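Local structure of beta-galactosidase (Bacillus circulans subsp. alkalophilus, 3TTY) at residues Phe45-Ile50 / Lys123-Leu128; Met254-Glu259 / Val401-Glu406; Arg408-Leu413 / Val460-Lys465. The protein hydrolyses beta-galactosides, releasing terminal galactose, as a glycoside hydrolase with a TIM-barrel domain. One frame throughout, in Å; residues are numbered along the deposited sequence.

All three contacts are built mainly from buried residues, yet they differ in place and chemistry. Contact 1, its centre about 28 Å from the centre of the chain, is peripheral in the TIM-barrel domain though its touching residues are buried; it is wholly apolar across its two segments, with a second subunit close by. Contact 2, its centre about 6 Å from that point, lies deepest, joins the barrel to the trimerisation domain and combines a hydrogen bond with an aromatic pair. Contact 3, inside the trimerisation domain, is again apolar and reaches a third subunit. Contacts 2 and 3 share helix 405-413 and touch directly, through a salt bridge between Glu-406 and Lys-465; contact 1 touches neither.

Contact 1 (Phe45-Ile50 / Lys123-Leu128); sequences FSWAKI and KYAKIL
The indole of Trp-47 takes the CD2 methyl of Leu-128 over one face, a CH-pi contact in which CD2 stands 3.6 Å from the centroid of the five-membered ring and 8° off its normal. Both segments belong to the TIM barrel: helix 47-50 follows the second barrel strand, 39-42, and helix 119-135 leads towards the fourth, 142-146. CG anti to the backbone N (chi1 -166°) starts the indole toward the longer helix, where it meets three residues on one side. Its benzo rim meets the other two. Tyr-124 CB lies at the edge, in the ring plane, 3.8 Å from Trp-47 CZ2, and the two side chains cross at about a right angle; Ala-125 CB approaches Trp-47 CH2 at 4.0 Å. No hydrogen bond spans the segments. The indole nitrogen, NE1, is instead satisfied by Gln-51 OE1, which helps to fix the rotation of the ring. Met-89 of helix 87-92 touches both Trp-47 and Tyr-124, while Ser-188 of the second subunit packs on Trp-47. Phe-45, at the start of segment 45-50, touches the bound galactose. Leu-128 forks between two partners, its other methyl, CD1, lying 4.0 Å from Ile-50 CG2.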
loop_
_atom_site.group_PDB
_atom_site.type_symbol
_atom_site.label_atom_id
_atom_site.label_comp_id
_atom_site.label_asym_id
_atom_site.label_seq_id
_atom_site.Cartn_x
_atom_site.Cartn_y
_atom_site.Cartn_z
ATOM N N PHE A 45 22.491 -20.396 15.582
ATOM C CA PHE A 45 22.662 -19.984 14.193
ATOM C C PHE A 45 24.041 -20.277 13.638
ATOM O O PHE A 45 24.713 -19.378 13.131
ATOM C CB PHE A 45 22.331 -18.494 14.027
ATOM C CG PHE A 45 20.848 -18.183 14.110
ATOM C CD1 PHE A 45 19.960 -18.707 13.179
ATOM C CD2 PHE A 45 20.350 -17.355 15.099
ATOM C CE1 PHE A 45 18.596 -18.412 13.235
ATOM C CE2 PHE A 45 18.986 -17.062 15.170
ATOM C CZ PHE A 45 18.107 -17.593 14.233
ATOM N N SER A 46 24.456 -21.538 13.705
ATOM C CA SER A 46 25.810 -21.876 13.306
ATOM C C SER A 46 25.858 -23.140 12.461
ATOM O O SER A 46 26.856 -23.867 12.464
ATOM C CB SER A 46 26.707 -22.018 14.538
ATOM O OG SER A 46 27.286 -20.773 14.870
ATOM N N TRP A 47 24.779 -23.395 11.734
ATOM C CA TRP A 47 24.729 -24.570 10.903
ATOM C C TRP A 47 25.934 -24.560 9.955
ATOM O O TRP A 47 26.677 -25.532 9.885
ATOM C CB TRP A 47 23.402 -24.633 10.152
ATOM C CG TRP A 47 23.126 -25.954 9.525
ATOM C CD1 TRP A 47 24.034 -26.936 9.226
ATOM C CD2 TRP A 47 21.845 -26.453 9.126
ATOM N NE1 TRP A 47 23.388 -28.011 8.646
ATOM C CE2 TRP A 47 22.047 -27.737 8.577
ATOM C CE3 TRP A 47 20.553 -25.929 9.157
ATOM C CZ2 TRP A 47 20.992 -28.512 8.097
ATOM C CZ3 TRP A 47 19.512 -26.695 8.670
ATOM C CH2 TRP A 47 19.739 -27.971 8.149
ATOM N N ALA A 48 26.155 -23.449 9.267
ATOM C CA ALA A 48 27.254 -23.375 8.309
ATOM C C ALA A 48 28.635 -23.447 8.970
ATOM O O ALA A 48 29.575 -23.982 8.390
ATOM C CB ALA A 48 27.136 -22.130 7.424
ATOM N N LYS A 49 28.766 -22.925 10.182
ATOM C CA LYS A 49 30.051 -23.046 10.874
ATOM C C LYS A 49 30.368 -24.511 11.169
ATOM O O LYS A 49 31.511 -24.958 11.079
ATOM C CB LYS A 49 30.065 -22.235 12.169
ATOM C CG LYS A 49 31.455 -22.161 12.817
ATOM C CD LYS A 49 31.449 -21.253 14.024
ATOM C CE LYS A 49 32.857 -21.097 14.612
ATOM N NZ LYS A 49 33.895 -20.778 13.599
ATOM N N ILE A 50 29.336 -25.264 11.510
ATOM C CA ILE A 50 29.508 -26.670 11.809
ATOM C C ILE A 50 29.702 -27.470 10.538
ATOM O O ILE A 50 30.638 -28.265 10.424
ATOM C CB ILE A 50 28.286 -27.225 12.551
ATOM C CG1 ILE A 50 28.177 -26.570 13.934
ATOM C CG2 ILE A 50 28.374 -28.738 12.631
ATOM C CD1 ILE A 50 26.825 -26.750 14.594
ATOM N N LYS A 123 16.717 -34.397 5.677
ATOM C CA LYS A 123 17.911 -35.248 5.757
ATOM C C LYS A 123 19.012 -34.640 6.633
ATOM O O LYS A 123 19.479 -35.267 7.578
ATOM C CB LYS A 123 18.460 -35.571 4.356
ATOM C CG LYS A 123 19.740 -36.388 4.348
ATOM C CD LYS A 123 20.169 -36.720 2.926
ATOM C CE LYS A 123 21.560 -37.349 2.890
ATOM N NZ LYS A 123 22.020 -37.637 1.480
ATOM N N TYR A 124 19.427 -33.415 6.342
ATOM C CA TYR A 124 20.560 -32.857 7.086
ATOM C C TYR A 124 20.194 -32.293 8.459
ATOM O O TYR A 124 21.019 -32.292 9.370
ATOM C CB TYR A 124 21.323 -31.844 6.238
ATOM C CG TYR A 124 21.990 -32.499 5.061
ATOM C CD1 TYR A 124 23.049 -33.383 5.251
ATOM C CD2 TYR A 124 21.549 -32.260 3.760
ATOM C CE1 TYR A 124 23.668 -34.000 4.179
ATOM C CE2 TYR A 124 22.169 -32.877 2.670
ATOM C CZ TYR A 124 23.225 -33.752 2.889
ATOM O OH TYR A 124 23.847 -34.380 1.826
ATOM N N ALA A 125 18.959 -31.826 8.612
ATOM C CA ALA A 125 18.529 -31.307 9.893
ATOM C C ALA A 125 18.465 -32.445 10.915
ATOM O O ALA A 125 18.907 -32.282 12.047
ATOM C CB ALA A 125 17.178 -30.587 9.780
ATOM N N LYS A 126 17.932 -33.596 10.506
ATOM C CA LYS A 126 17.936 -34.786 11.358
ATOM C C LYS A 126 19.359 -35.236 11.727
ATOM O O LYS A 126 19.668 -35.476 12.888
ATOM C CB LYS A 126 17.197 -35.938 10.684
ATOM C CG LYS A 126 17.306 -37.253 11.451
ATOM C CD LYS A 126 16.252 -38.278 11.015
ATOM C CE LYS A 126 16.341 -39.547 11.870
ATOM N NZ LYS A 126 15.272 -40.529 11.533
ATOM N N ILE A 127 20.223 -35.355 10.730
ATOM C CA ILE A 127 21.608 -35.704 11.004
ATOM C C ILE A 127 22.271 -34.730 11.986
ATOM O O ILE A 127 22.904 -35.159 12.955
ATOM C CB ILE A 127 22.426 -35.821 9.705
ATOM C CG1 ILE A 127 21.902 -37.006 8.886
ATOM C CG2 ILE A 127 23.914 -35.999 10.021
ATOM C CD1 ILE A 127 22.629 -37.234 7.565
ATOM N N LEU A 128 22.117 -33.427 11.752
ATOM C CA LEU A 128 22.762 -32.431 12.619
ATOM C C LEU A 128 22.325 -32.569 14.083
ATOM O O LEU A 128 23.160 -32.594 14.989
ATOM C CB LEU A 128 22.520 -31.004 12.120
ATOM C CG LEU A 128 23.130 -29.861 12.940
ATOM C CD1 LEU A 128 24.628 -30.085 13.215
ATOM C CD2 LEU A 128 22.895 -28.520 12.247
#

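Contact 2 (Met254-Glu259 / Val401-Glu406); sequences MGFYPE and VMYDWE
The backbones come nearest at Pro-258 and Trp-405, their CA atoms 7.1 Å apart, with the loop after barrel strand 249-253 against the start of helix 405-413. The Trp-405 side chain bridges the segments edge first. Its NE1 gives a nearly straight hydrogen bond (172°) to Tyr-257 O, 2.7 Å away and close to the indole plane. Two more carbonyls line the same rim: Gly-255 O is 3.5 Å from Trp-405 CZ2, and Pro-258 O, which also accepts a hydrogen bond from Trp-409 NE1, is 3.6 Å from Trp-405 CD1. Tyr-403, its CG anti to the backbone N (chi1 166°), starts its ring toward the loop, where it and Phe-256 form a T-shaped pair, centroids 4.8 Å apart and planes at 66°. Phe-256 CE1 stands 3.6 Å above the centre of the Tyr-403 ring. Tyr-403 sets its CE2 over one face of Trp-405. Arg-408 NH1 bonds both Tyr-403 OH and Phe-256 O, and Leu-293 of helix 284-296 touches the side chains of Phe-256, Tyr-403 and Trp-405. The straight bond fixes the indole edge against the loop backbone while the rings supply apolar area, a pairing that would probably hold barrel and trimerisation domain in a set orientation.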
loop_
_atom_site.group_PDB
_atom_site.type_symbol
_atom_site.label_atom_id
_atom_site.label_comp_id
_atom_site.label_asym_id
_atom_site.label_seq_id
_atom_site.Cartn_x
_atom_site.Cartn_y
_atom_site.Cartn_z
ATOM N N MET A 254 5.798 -17.958 19.441
ATOM C CA MET A 254 5.641 -16.513 19.281
ATOM C C MET A 254 4.290 -15.996 19.759
ATOM O O MET A 254 3.739 -15.062 19.188
ATOM C CB MET A 254 5.924 -16.102 17.834
ATOM C CG MET A 254 7.374 -16.370 17.431
ATOM S SD MET A 254 7.751 -16.116 15.686
ATOM C CE MET A 254 7.032 -17.594 14.980
ATOM N N GLY A 255 3.766 -16.609 20.816
ATOM C CA GLY A 255 2.547 -16.130 21.437
ATOM C C GLY A 255 1.350 -16.227 20.514
ATOM O O GLY A 255 1.007 -17.315 20.036
ATOM N N PHE A 256 0.726 -15.082 20.254
ATOM C CA PHE A 256 -0.459 -15.015 19.403
ATOM C C PHE A 256 -0.139 -14.972 17.908
ATOM O O PHE A 256 -0.924 -14.465 17.110
ATOM C CB PHE A 256 -1.325 -13.823 19.805
ATOM C CG PHE A 256 -2.274 -14.126 20.930
ATOM C CD1 PHE A 256 -3.541 -14.637 20.667
ATOM C CD2 PHE A 256 -1.897 -13.921 22.247
ATOM C CE1 PHE A 256 -4.414 -14.920 21.694
ATOM C CE2 PHE A 256 -2.768 -14.215 23.286
ATOM C CZ PHE A 256 -4.026 -14.713 23.009
ATOM N N TYR A 257 1.028 -15.498 17.546
ATOM C CA TYR A 257 1.418 -15.657 16.154
ATOM C C TYR A 257 0.294 -16.374 15.409
ATOM O O TYR A 257 -0.147 -17.447 15.822
ATOM C CB TYR A 257 2.730 -16.455 16.092
ATOM C CG TYR A 257 3.282 -16.771 14.719
ATOM C CD1 TYR A 257 3.545 -15.763 13.794
ATOM C CD2 TYR A 257 3.583 -18.085 14.361
ATOM C CE1 TYR A 257 4.076 -16.059 12.540
ATOM C CE2 TYR A 257 4.112 -18.393 13.116
ATOM C CZ TYR A 257 4.353 -17.379 12.207
ATOM O OH TYR A 257 4.885 -17.694 10.970
ATOM N N PRO A 258 -0.172 -15.783 14.300
ATOM C CA PRO A 258 -1.370 -16.313 13.632
ATOM C C PRO A 258 -1.179 -17.587 12.791
ATOM O O PRO A 258 -2.171 -18.278 12.556
ATOM C CB PRO A 258 -1.844 -15.141 12.743
ATOM C CG PRO A 258 -0.654 -14.241 12.589
ATOM C CD PRO A 258 0.245 -14.465 13.781
ATOM N N GLU A 259 0.039 -17.908 12.370
ATOM C CA GLU A 259 0.221 -18.909 11.317
ATOM C C GLU A 259 0.335 -20.381 11.742
ATOM O O GLU A 259 0.252 -21.279 10.907
ATOM C CB GLU A 259 1.404 -18.521 10.419
ATOM C CG GLU A 259 1.156 -17.232 9.645
ATOM C CD GLU A 259 2.271 -16.911 8.687
ATOM O OE1 GLU A 259 3.447 -17.182 9.030
ATOM O OE2 GLU A 259 1.976 -16.395 7.584
ATOM N N VAL A 401 -11.021 -18.293 29.454
ATOM C CA VAL A 401 -11.351 -17.704 28.165
ATOM C C VAL A 401 -10.671 -18.458 27.018
ATOM O O VAL A 401 -9.452 -18.685 27.012
ATOM C CB VAL A 401 -11.063 -16.189 28.108
ATOM C CG1 VAL A 401 -9.888 -15.845 28.975
ATOM C CG2 VAL A 401 -10.862 -15.737 26.669
ATOM N N MET A 402 -11.503 -18.856 26.064
ATOM C CA MET A 402 -11.121 -19.762 25.003
ATOM C C MET A 402 -10.571 -18.998 23.820
ATOM O O MET A 402 -11.034 -17.904 23.498
ATOM C CB MET A 402 -12.340 -20.566 24.539
ATOM C CG MET A 402 -12.779 -21.661 25.480
ATOM S SD MET A 402 -14.311 -22.421 24.918
ATOM C CE MET A 402 -14.364 -23.869 25.963
ATOM N N TYR A 403 -9.584 -19.604 23.177
ATOM C CA TYR A 403 -8.961 -19.071 21.986
ATOM C C TYR A 403 -8.632 -20.292 21.129
ATOM O O TYR A 403 -8.252 -21.336 21.653
ATOM C CB TYR A 403 -7.674 -18.299 22.350
ATOM C CG TYR A 403 -6.806 -18.015 21.148
ATOM C CD1 TYR A 403 -7.160 -17.029 20.228
ATOM C CD2 TYR A 403 -5.656 -18.751 20.908
ATOM C CE1 TYR A 403 -6.388 -16.780 19.114
ATOM C CE2 TYR A 403 -4.870 -18.504 19.791
ATOM C CZ TYR A 403 -5.248 -17.518 18.899
ATOM O OH TYR A 403 -4.484 -17.270 17.789
ATOM N N ASP A 404 -8.772 -20.174 19.819
ATOM C CA ASP A 404 -8.505 -21.308 18.941
ATOM C C ASP A 404 -7.945 -20.843 17.616
ATOM O O ASP A 404 -8.506 -19.936 17.003
ATOM C CB ASP A 404 -9.792 -22.096 18.681
ATOM C CG ASP A 404 -9.546 -23.347 17.855
ATOM O OD1 ASP A 404 -9.830 -23.329 16.648
ATOM O OD2 ASP A 404 -9.044 -24.342 18.409
ATOM N N TRP A 405 -6.874 -21.481 17.146
ATOM C CA TRP A 405 -6.223 -21.036 15.908
ATOM C C TRP A 405 -7.036 -21.326 14.649
ATOM O O TRP A 405 -6.976 -20.551 13.678
ATOM C CB TRP A 405 -4.801 -21.618 15.757
ATOM C CG TRP A 405 -3.721 -20.752 16.319
ATOM C CD1 TRP A 405 -2.990 -19.811 15.652
ATOM C CD2 TRP A 405 -3.238 -20.750 17.672
ATOM N NE1 TRP A 405 -2.076 -19.221 16.507
ATOM C CE2 TRP A 405 -2.207 -19.784 17.750
ATOM C CE3 TRP A 405 -3.565 -21.484 18.821
ATOM C CZ2 TRP A 405 -1.512 -19.520 18.937
ATOM C CZ3 TRP A 405 -2.868 -21.222 20.000
ATOM C CH2 TRP A 405 -1.858 -20.247 20.049
ATOM N N GLU A 406 -7.778 -22.434 14.649
ATOM C CA GLU A 406 -8.532 -22.847 13.458
ATOM C C GLU A 406 -9.738 -21.942 13.313
ATOM O O GLU A 406 -10.080 -21.500 12.215
ATOM C CB GLU A 406 -8.950 -24.318 13.529
ATOM C CG GLU A 406 -7.769 -25.292 13.439
ATOM C CD GLU A 406 -8.179 -26.762 13.396
ATOM O OE1 GLU A 406 -9.170 -27.133 14.056
ATOM O OE2 GLU A 406 -7.501 -27.554 12.699
#

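Contact 3 (Arg408-Leu413 / Val460-Lys465)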
loop_
_atom_site.group_PDB
_atom_site.type_symbol
_atom_site.label_atom_id
_atom_site.label_comp_id
_atom_site.label_asym_id
_atom_site.label_seq_id
_atom_site.Cartn_x
_atom_site.Cartn_y
_atom_site.Cartn_z
ATOM N N ARG A 408 -9.679 -18.916 14.373
ATOM C CA ARG A 408 -9.041 -17.686 13.915
ATOM C C ARG A 408 -8.839 -17.662 12.396
ATOM O O ARG A 408 -9.207 -16.696 11.729
ATOM C CB ARG A 408 -7.698 -17.484 14.619
ATOM C CG ARG A 408 -6.944 -16.254 14.134
ATOM C CD ARG A 408 -5.775 -15.890 15.050
ATOM N NE ARG A 408 -5.113 -14.649 14.645
ATOM C CZ ARG A 408 -4.061 -14.122 15.274
ATOM N NH1 ARG A 408 -3.552 -14.728 16.340
ATOM N NH2 ARG A 408 -3.509 -13.000 14.834
ATOM N N TRP A 409 -8.238 -18.719 11.858
ATOM C CA TRP A 409 -8.018 -18.825 10.419
ATOM C C TRP A 409 -9.311 -18.684 9.614
ATOM O O TRP A 409 -9.369 -17.925 8.634
ATOM C CB TRP A 409 -7.368 -20.161 10.080
ATOM C CG TRP A 409 -5.970 -20.312 10.600
ATOM C CD1 TRP A 409 -5.101 -19.310 10.933
ATOM C CD2 TRP A 409 -5.284 -21.544 10.858
ATOM N NE1 TRP A 409 -3.917 -19.848 11.373
ATOM C CE2 TRP A 409 -4.001 -21.215 11.335
ATOM C CE3 TRP A 409 -5.633 -22.892 10.729
ATOM C CZ2 TRP A 409 -3.057 -22.185 11.671
ATOM C CZ3 TRP A 409 -4.711 -23.849 11.071
ATOM C CH2 TRP A 409 -3.428 -23.495 11.533
ATOM N N ALA A 410 -10.343 -19.421 10.010
ATOM C CA ALA A 410 -11.629 -19.325 9.315
ATOM C C ALA A 410 -12.213 -17.903 9.381
ATOM O O ALA A 410 -12.656 -17.354 8.361
ATOM C CB ALA A 410 -12.616 -20.345 9.854
ATOM N N LEU A 411 -12.186 -17.296 10.567
ATOM C CA LEU A 411 -12.644 -15.914 10.709
ATOM C C LEU A 411 -11.851 -14.968 9.829
ATOM O O LEU A 411 -12.415 -14.117 9.158
ATOM C CB LEU A 411 -12.544 -15.447 12.158
ATOM C CG LEU A 411 -13.697 -15.818 13.081
ATOM C CD1 LEU A 411 -13.419 -15.299 14.474
ATOM C CD2 LEU A 411 -15.011 -15.258 12.537
ATOM N N GLU A 412 -10.534 -15.112 9.818
ATOM C CA GLU A 412 -9.718 -14.157 9.078
ATOM C C GLU A 412 -9.776 -14.367 7.566
ATOM O O GLU A 412 -9.476 -13.453 6.801
ATOM C CB GLU A 412 -8.275 -14.163 9.586
ATOM C CG GLU A 412 -8.160 -13.656 11.024
ATOM C CD GLU A 412 -6.725 -13.594 11.537
ATOM O OE1 GLU A 412 -5.794 -13.971 10.786
ATOM O OE2 GLU A 412 -6.541 -13.178 12.705
ATOM N N LEU A 413 -10.157 -15.565 7.138
ATOM C CA LEU A 413 -10.266 -15.870 5.710
ATOM C C LEU A 413 -11.663 -15.583 5.181
ATOM O O LEU A 413 -11.879 -15.518 3.972
ATOM C CB LEU A 413 -9.919 -17.335 5.448
ATOM C CG LEU A 413 -8.446 -17.689 5.575
ATOM C CD1 LEU A 413 -8.252 -19.180 5.875
ATOM C CD2 LEU A 413 -7.757 -17.289 4.295
ATOM N N VAL A 460 -16.700 -14.848 20.058
ATOM C CA VAL A 460 -16.764 -15.161 18.634
ATOM C C VAL A 460 -16.312 -16.584 18.324
ATOM O O VAL A 460 -15.355 -16.789 17.576
ATOM C CB VAL A 460 -15.920 -14.173 17.814
ATOM C CG1 VAL A 460 -16.355 -14.179 16.370
ATOM C CG2 VAL A 460 -16.047 -12.770 18.385
ATOM N N MET A 461 -16.997 -17.561 18.920
ATOM C CA MET A 461 -16.746 -18.966 18.636
ATOM C C MET A 461 -17.488 -19.288 17.347
ATOM O O MET A 461 -18.482 -20.027 17.332
ATOM C CB MET A 461 -17.210 -19.854 19.799
ATOM C CG MET A 461 -16.652 -21.286 19.776
ATOM S SD MET A 461 -14.857 -21.365 19.536
ATOM C CE MET A 461 -14.287 -20.494 21.005
ATOM N N TYR A 462 -16.994 -18.677 16.277
ATOM C CA TYR A 462 -17.491 -18.834 14.925
ATOM C C TYR A 462 -17.466 -20.291 14.480
ATOM O O TYR A 462 -18.481 -20.825 14.026
ATOM C CB TYR A 462 -16.637 -17.963 14.003
ATOM C CG TYR A 462 -16.819 -18.168 12.517
ATOM C CD1 TYR A 462 -17.927 -17.646 11.841
ATOM C CD2 TYR A 462 -15.852 -18.837 11.771
ATOM C CE1 TYR A 462 -18.070 -17.819 10.466
ATOM C CE2 TYR A 462 -15.986 -19.005 10.411
ATOM C CZ TYR A 462 -17.091 -18.501 9.759
ATOM O OH TYR A 462 -17.197 -18.679 8.393
ATOM N N MET A 463 -16.316 -20.943 14.633
ATOM C CA MET A 463 -16.220 -22.370 14.341
ATOM C C MET A 463 -16.490 -23.243 15.573
ATOM O O MET A 463 -15.840 -23.102 16.614
ATOM C CB MET A 463 -14.859 -22.730 13.739
ATOM C CG MET A 463 -14.608 -24.259 13.647
ATOM S SD MET A 463 -12.943 -24.623 13.036
ATOM C CE MET A 463 -13.024 -23.746 11.482
ATOM N N VAL A 464 -17.451 -24.151 15.433
ATOM C CA VAL A 464 -17.752 -25.129 16.465
ATOM C C VAL A 464 -17.325 -26.523 16.006
ATOM O O VAL A 464 -17.848 -27.044 15.025
ATOM C CB VAL A 464 -19.240 -25.111 16.818
ATOM C CG1 VAL A 464 -19.590 -26.289 17.712
ATOM C CG2 VAL A 464 -19.582 -23.792 17.502
ATOM N N LYS A 465 -16.355 -27.105 16.714
ATOM C CA LYS A 465 -15.763 -28.387 16.346
ATOM C C LYS A 465 -16.532 -29.534 17.001
ATOM O O LYS A 465 -17.257 -29.314 17.967
ATOM C CB LYS A 465 -14.294 -28.437 16.774
ATOM C CG LYS A 465 -13.405 -27.354 16.167
ATOM C CD LYS A 465 -11.992 -27.486 16.713
ATOM C CE LYS A 465 -11.085 -26.351 16.255
ATOM N NZ LYS A 465 -9.675 -26.612 16.680
#
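Leu-411 lays its CD2 methyl over one face of the Tyr-462 ring while Ala-410 meets the same ring at its edge. The setting is the trimerisation domain, where helix 405-413 follows strand 399-402 and the loop carrying an inverse gamma turn centred on Met-461 follows the adjacent parallel strand, 455-458. The Leu-411 and Tyr-462 side chains run alongside in opposite senses, and CD2 of Leu-411 comes within 3.4 Å of Tyr-462 CG. With CG anti to the backbone N (chi1 169°), the Tyr-462 ring starts out toward the helix; its rim atom CE2 lies 3.7 Å from Ala-410 CB, which sits in the ring plane. The phenol also stacks on Phe-487, and its OH bonds to Asp-495 and to Tyr-357 of the third subunit. An alanine at Tyr-462 would probably open a gap beside Leu-411 CD2 and Ala-410 CB and leave Asp-495 and Tyr-357 of the third subunit without this hydroxyl partner. The other Leu-411 methyl, CD1, rests 3.7 Å from Val-460 CG1. Ala-410 CB has a second neighbour: the Met-463 chain bends at its last torsion (chi3 -57°), which brings CE to 3.8 Å from that CB.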